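Local coordinates for protein RickCE (Rickettsia bellii, PDB 5HAM) that probably cleaves ubiquitin from modified proteins as a bacterial effector deubiquitinase, a cysteine protease of the CE clan, of which this chain holds the catalytic part, at residues K133-I138 with V151-K156; P31-R36 with E118-R123. One frame throughout, in Å; residues are numbered along the deposited sequence.

Contact 1. Residues K133-I138 with V151-K156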
loop_
_atom_site.group_PDB
_atom_site.type_symbol
_atom_site.label_atom_id
_atom_site.label_comp_id
_atom_site.label_asym_id
_atom_site.label_seq_id
_atom_site.Cartn_x
_atom_site.Cartn_y
_atom_site.Cartn_z
ATOM N N LYS A 133 19.885 7.705 12.538
ATOM C CA LYS A 133 19.661 7.479 11.104
ATOM C C LYS A 133 19.397 8.806 10.404
ATOM O O LYS A 133 18.801 9.718 10.994
ATOM C CB LYS A 133 18.486 6.520 10.885
ATOM C CG LYS A 133 18.604 5.234 11.685
ATOM C CD LYS A 133 19.758 4.386 11.208
ATOM C CE LYS A 133 19.810 3.087 11.971
ATOM N NZ LYS A 133 21.029 2.299 11.653
ATOM N N GLU A 134 19.836 8.942 9.160
ATOM C CA GLU A 134 19.516 10.178 8.456
ATOM C C GLU A 134 18.224 10.105 7.628
ATOM O O GLU A 134 17.690 11.131 7.218
ATOM C CB GLU A 134 20.705 10.730 7.656
ATOM C CG GLU A 134 21.136 9.935 6.463
ATOM C CD GLU A 134 22.160 10.687 5.619
ATOM O OE1 GLU A 134 23.309 10.864 6.088
ATOM O OE2 GLU A 134 21.815 11.116 4.494
ATOM N N ALA A 135 17.715 8.895 7.416
ATOM C CA ALA A 135 16.437 8.710 6.729
ATOM C C ALA A 135 15.802 7.374 7.070
ATOM O O ALA A 135 16.483 6.377 7.299
ATOM C CB ALA A 135 16.584 8.854 5.202
ATOM N N ALA A 136 14.481 7.377 7.112
ATOM C CA ALA A 136 13.706 6.158 7.259
ATOM C C ALA A 136 12.828 6.071 6.028
ATOM O O ALA A 136 12.130 7.027 5.679
ATOM C CB ALA A 136 12.867 6.200 8.509
ATOM N N VAL A 137 12.904 4.937 5.347
ATOM C CA VAL A 137 12.157 4.741 4.120
ATOM C C VAL A 137 10.991 3.791 4.386
ATOM O O VAL A 137 11.178 2.679 4.881
ATOM C CB VAL A 137 13.084 4.181 3.019
ATOM C CG1 VAL A 137 12.324 3.958 1.701
ATOM C CG2 VAL A 137 14.288 5.102 2.829
ATOM N N ILE A 138 9.785 4.246 4.078
ATOM C CA ILE A 138 8.577 3.459 4.301
ATOM C C ILE A 138 7.817 3.230 2.996
ATOM O O ILE A 138 7.263 4.168 2.418
ATOM C CB ILE A 138 7.614 4.165 5.280
ATOM C CG1 ILE A 138 8.378 4.706 6.503
ATOM C CG2 ILE A 138 6.479 3.219 5.674
ATOM C CD1 ILE A 138 7.504 5.543 7.457
ATOM N N VAL A 151 9.384 8.909 2.769
ATOM C CA VAL A 151 10.691 8.982 3.418
ATOM C C VAL A 151 10.701 10.028 4.528
ATOM O O VAL A 151 10.287 11.172 4.335
ATOM C CB VAL A 151 11.811 9.282 2.403
ATOM C CG1 VAL A 151 13.169 9.202 3.080
ATOM C CG2 VAL A 151 11.736 8.310 1.235
ATOM N N ALA A 152 11.167 9.612 5.698
ATOM C CA ALA A 152 11.138 10.439 6.896
ATOM C C ALA A 152 12.528 10.924 7.237
ATOM O O ALA A 152 13.474 10.134 7.301
ATOM C CB ALA A 152 10.588 9.626 8.054
ATOM N N LYS A 153 12.646 12.226 7.462
ATOM C CA LYS A 153 13.916 12.823 7.842
ATOM C C LYS A 153 13.717 13.825 8.968
ATOM O O LYS A 153 12.610 14.296 9.218
ATOM C CB LYS A 153 14.582 13.496 6.651
ATOM C CG LYS A 153 15.027 12.521 5.586
ATOM C CD LYS A 153 15.651 13.247 4.416
ATOM C CE LYS A 153 15.907 12.307 3.261
ATOM N NZ LYS A 153 16.385 13.035 2.060
ATOM N N TYR A 154 14.804 14.149 9.645
ATOM C CA TYR A 154 14.719 14.939 10.853
ATOM C C TYR A 154 15.734 16.062 10.846
ATOM O O TYR A 154 16.935 15.826 10.714
ATOM C CB TYR A 154 14.969 14.052 12.066
ATOM C CG TYR A 154 14.854 14.785 13.371
ATOM C CD1 TYR A 154 13.636 15.286 13.794
ATOM C CD2 TYR A 154 15.958 14.964 14.189
ATOM C CE1 TYR A 154 13.514 15.952 14.982
ATOM C CE2 TYR A 154 15.842 15.621 15.392
ATOM C CZ TYR A 154 14.615 16.114 15.779
ATOM O OH TYR A 154 14.485 16.782 16.971
ATOM N N ASP A 155 15.239 17.284 10.983
ATOM C CA ASP A 155 16.102 18.435 11.193
ATOM C C ASP A 155 16.230 18.735 12.691
ATOM O O ASP A 155 15.324 19.308 13.298
ATOM C CB ASP A 155 15.556 19.654 10.462
ATOM C CG ASP A 155 16.482 20.836 10.559
ATOM O OD1 ASP A 155 17.668 20.681 10.214
ATOM O OD2 ASP A 155 16.037 21.914 10.999
ATOM N N LYS A 156 17.363 18.350 13.273
ATOM C CA LYS A 156 17.582 18.498 14.713
ATOM C C LYS A 156 17.650 19.954 15.139
ATOM O O LYS A 156 17.135 20.319 16.195
ATOM C CB LYS A 156 18.852 17.772 15.159
ATOM C CG LYS A 156 19.033 17.719 16.667
HETATM O O HOH W 1 17.395 13.199 9.192
#

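Contact 2. Residues P31-R36 with E118-R123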
loop_
_atom_site.group_PDB
_atom_site.type_symbol
_atom_site.label_atom_id
_atom_site.label_comp_id
_atom_site.label_asym_id
_atom_site.label_seq_id
_atom_site.Cartn_x
_atom_site.Cartn_y
_atom_site.Cartn_z
ATOM N N PRO A 31 9.067 -1.786 7.421
ATOM C CA PRO A 31 8.053 -2.624 6.774
ATOM C C PRO A 31 6.955 -1.749 6.176
ATOM O O PRO A 31 6.787 -0.613 6.606
ATOM C CB PRO A 31 7.513 -3.474 7.926
ATOM C CG PRO A 31 7.946 -2.789 9.170
ATOM C CD PRO A 31 9.218 -2.096 8.851
ATOM N N ALA A 32 6.232 -2.261 5.189
ATOM C CA ALA A 32 5.223 -1.458 4.506
ATOM C C ALA A 32 4.073 -1.018 5.385
ATOM O O ALA A 32 3.542 -1.794 6.174
ATOM C CB ALA A 32 4.676 -2.201 3.284
ATOM N N ILE A 33 3.693 0.242 5.232
ATOM C CA ILE A 33 2.395 0.694 5.677
ATOM C C ILE A 33 1.394 0.315 4.595
ATOM O O ILE A 33 1.626 0.565 3.417
ATOM C CB ILE A 33 2.386 2.195 5.876
ATOM C CG1 ILE A 33 3.026 2.545 7.228
ATOM C CG2 ILE A 33 0.951 2.749 5.781
ATOM C CD1 ILE A 33 3.296 4.039 7.388
ATOM N N THR A 34 0.298 -0.318 4.989
ATOM C CA THR A 34 -0.694 -0.780 4.020
ATOM C C THR A 34 -2.093 -0.269 4.347
ATOM O O THR A 34 -2.541 -0.291 5.495
ATOM C CB THR A 34 -0.724 -2.329 3.908
ATOM O OG1 THR A 34 -1.174 -2.891 5.139
ATOM C CG2 THR A 34 0.668 -2.880 3.627
ATOM N N PHE A 35 -2.780 0.212 3.327
ATOM C CA PHE A 35 -4.147 0.651 3.495
ATOM C C PHE A 35 -5.053 -0.244 2.684
ATOM O O PHE A 35 -4.688 -0.697 1.586
ATOM C CB PHE A 35 -4.328 2.065 2.969
ATOM C CG PHE A 35 -3.557 3.106 3.717
ATOM C CD1 PHE A 35 -3.969 3.517 4.975
ATOM C CD2 PHE A 35 -2.452 3.712 3.145
ATOM C CE1 PHE A 35 -3.278 4.491 5.660
ATOM C CE2 PHE A 35 -1.760 4.686 3.829
ATOM C CZ PHE A 35 -2.170 5.073 5.091
ATOM N N ARG A 36 -6.245 -0.486 3.210
ATOM C CA ARG A 36 -7.276 -1.094 2.408
ATOM C C ARG A 36 -7.738 -0.011 1.440
ATOM O O ARG A 36 -7.571 1.181 1.717
ATOM C CB ARG A 36 -8.405 -1.576 3.304
ATOM C CG ARG A 36 -7.996 -2.740 4.225
ATOM C CD ARG A 36 -8.608 -2.581 5.621
ATOM N NE ARG A 36 -9.887 -1.893 5.517
ATOM C CZ ARG A 36 -10.243 -0.823 6.215
ATOM N NH1 ARG A 36 -11.431 -0.298 5.987
ATOM N NH2 ARG A 36 -9.438 -0.282 7.129
ATOM N N GLU A 118 0.434 2.873 12.426
ATOM C CA GLU A 118 0.961 3.880 13.350
ATOM C C GLU A 118 2.330 3.502 13.940
ATOM O O GLU A 118 3.219 4.344 14.046
ATOM C CB GLU A 118 -0.022 4.160 14.481
ATOM C CG GLU A 118 -1.258 4.887 14.050
ATOM C CD GLU A 118 -2.240 5.040 15.181
ATOM O OE1 GLU A 118 -1.964 4.502 16.269
ATOM O OE2 GLU A 118 -3.286 5.690 14.986
ATOM N N ASP A 119 2.500 2.242 14.326
ATOM C CA ASP A 119 3.775 1.814 14.896
ATOM C C ASP A 119 4.946 1.966 13.926
ATOM O O ASP A 119 6.052 2.323 14.328
ATOM C CB ASP A 119 3.677 0.397 15.456
ATOM C CG ASP A 119 2.733 0.315 16.643
ATOM O OD1 ASP A 119 2.568 1.336 17.353
ATOM O OD2 ASP A 119 2.153 -0.762 16.872
ATOM N N ILE A 120 4.698 1.737 12.644
ATOM C CA ILE A 120 5.741 1.894 11.641
ATOM C C ILE A 120 6.137 3.359 11.485
ATOM O O ILE A 120 7.317 3.695 11.446
ATOM C CB ILE A 120 5.293 1.298 10.315
ATOM C CG1 ILE A 120 5.138 -0.224 10.464
ATOM C CG2 ILE A 120 6.273 1.647 9.218
ATOM C CD1 ILE A 120 4.183 -0.851 9.461
ATOM N N LEU A 121 5.149 4.238 11.431
ATOM C CA LEU A 121 5.432 5.658 11.398
ATOM C C LEU A 121 6.202 6.108 12.632
ATOM O O LEU A 121 7.153 6.885 12.536
ATOM C CB LEU A 121 4.137 6.438 11.319
ATOM C CG LEU A 121 3.962 7.291 10.073
ATOM C CD1 LEU A 121 2.737 8.200 10.245
ATOM C CD2 LEU A 121 5.253 8.078 9.793
ATOM N N ASN A 122 5.783 5.631 13.800
ATOM C CA ASN A 122 6.497 5.966 15.031
ATOM C C ASN A 122 7.921 5.405 15.116
ATOM O O ASN A 122 8.835 6.099 15.561
ATOM C CB ASN A 122 5.694 5.559 16.264
ATOM C CG ASN A 122 4.715 6.632 16.689
ATOM O OD1 ASN A 122 5.013 7.827 16.591
ATOM N ND2 ASN A 122 3.533 6.218 17.151
ATOM N N ARG A 123 8.100 4.153 14.696
ATOM C CA ARG A 123 9.420 3.538 14.672
ATOM C C ARG A 123 10.341 4.318 13.728
ATOM O O ARG A 123 11.492 4.585 14.056
ATOM C CB ARG A 123 9.332 2.068 14.254
ATOM C CG ARG A 123 10.680 1.350 14.211
ATOM C CD ARG A 123 11.422 1.485 15.550
ATOM N NE ARG A 123 12.744 0.857 15.550
ATOM C CZ ARG A 123 13.624 0.978 16.539
ATOM N NH1 ARG A 123 13.325 1.707 17.606
ATOM N NH2 ARG A 123 14.804 0.377 16.465
#

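Contact 1. Residues K133-I138 with V151-K156
Two antiparallel strands of the mixed beta-sheet meet here as the arms of a beta hairpin, 135-141 running into 147-155, within the catalytic domain of this CE-clan protease; their short segments run at 162° to each other. The first shell is the hydrogen-bonded pair Ala136 and Ala152. Ala136 N donates to Ala152 O over 2.9 Å, and the return bond, from Ala152 N to Ala136 O, is nearly straight at 173°; each donor lies in the plane of the carbonyl it meets. CA-H...O contacts flank the pair, Ala135 CA lying 3.3 Å from Ala152 O, so each of the two carbonyl oxygens takes an N-H and a C-H from the partner strand.

On one face the methyl groups of Ala136 and Ala152 lie 4.1 Å apart (CB to CB), beneath helix 96-130. On the other face, Val151 has CG1 anti to its backbone N (chi1 -174°), which lays that methyl against Ala136 O (3.5 Å), with Ala135 CB and, more loosely, Val137 CG2 beside it; helix 211-223 packs there through Ala223 and Ile222. Lys153 is extended beyond CG and runs alongside Ala135, CG and CE both touching its CB, so that its ammonium can reach the carbonyl of Ile222 on the same helix.

Beyond Ala135 the direct pairing gives way to a water that accepts from Tyr154 N at 2.8 Å and lies 2.9 Å from Glu134 O, to which it can donate. Next to it, Lys153 CG rests 3.4 Å from Glu134 O.

Contact 2. Residues P31-R36 with E118-R123
Ile120, on the long helix 96-130, makes the largest share of this contact: its CB points at the edge strand 27-34 and its branches spread over Pro31, Ala32 and Ile33. The arrangement is helix-on-sheet packing, joining two elements far apart in sequence.

The torsions of Ile120 decide which branch meets what. With chi1 at -66°, CG1 is anti to the carbonyl carbon and CG2 anti to the backbone N. CG2 therefore touches both a carbonyl and a side chain, 3.5 Å from Pro31 O and 3.9 Å from Ile33 CG1. The other branch meets the proline ring obliquely, Ile120 CG1 lying 4.0 Å from Pro31 CG, and then continues through an anti chi2 of 156° to bring CD1 within 3.5 Å of Ala32 O.

Ile33 has the same pattern of branches, CG1 anti to its carbonyl carbon at chi1 -80°. Its CB does not face the helix directly, but this chi1 brings CG1 up to Ile120, and the two side chains lie alongside with their directions reversed. The anti chi2 then sends Ile33 CD1 on to Leu121, where it ends 4.3 Å from Leu121 CG, a looser touch.

Polar links lie at the border, where Thr34 is bonded through its OG1 to Gln113 and through its carbonyl to Asn117, both on the same helix. Ile33 itself is held in the sheet by backbone pairing with Pro139 and Glu141 of strand 135-141. Between the two segments the chemistry is apolar: methyl and methylene groups against one another and against two peptide oxygens, consistent with a fit around Ile120 set by van der Waals packing rather than directional bonds.

How the contacts relate
Both segments of contact 2 precede contact 1 in the chain, and helix 96-130 leads, after a short loop, into strand 135-141. Their centres are 15 Å apart, and Ile138, at the end of 133-138, bridges them. Its CG2 lies 3.7 Å from Ile33 CD1 and 3.9 Å from Ile120 CG2, while Ile138 CD1 lies 4.1 Å from Leu121 CD2. Strand 135-141 is shared: it pairs in parallel with 27-34 on one edge and antiparallel with 147-155 on the other. The helix of contact 2 also covers the Ala136 and Ala152 face of contact 1, Ala124 packing on Ala136 and Ile138, and Ile128 on Ala152. Together they tie the helix to three adjacent strands of the sheet.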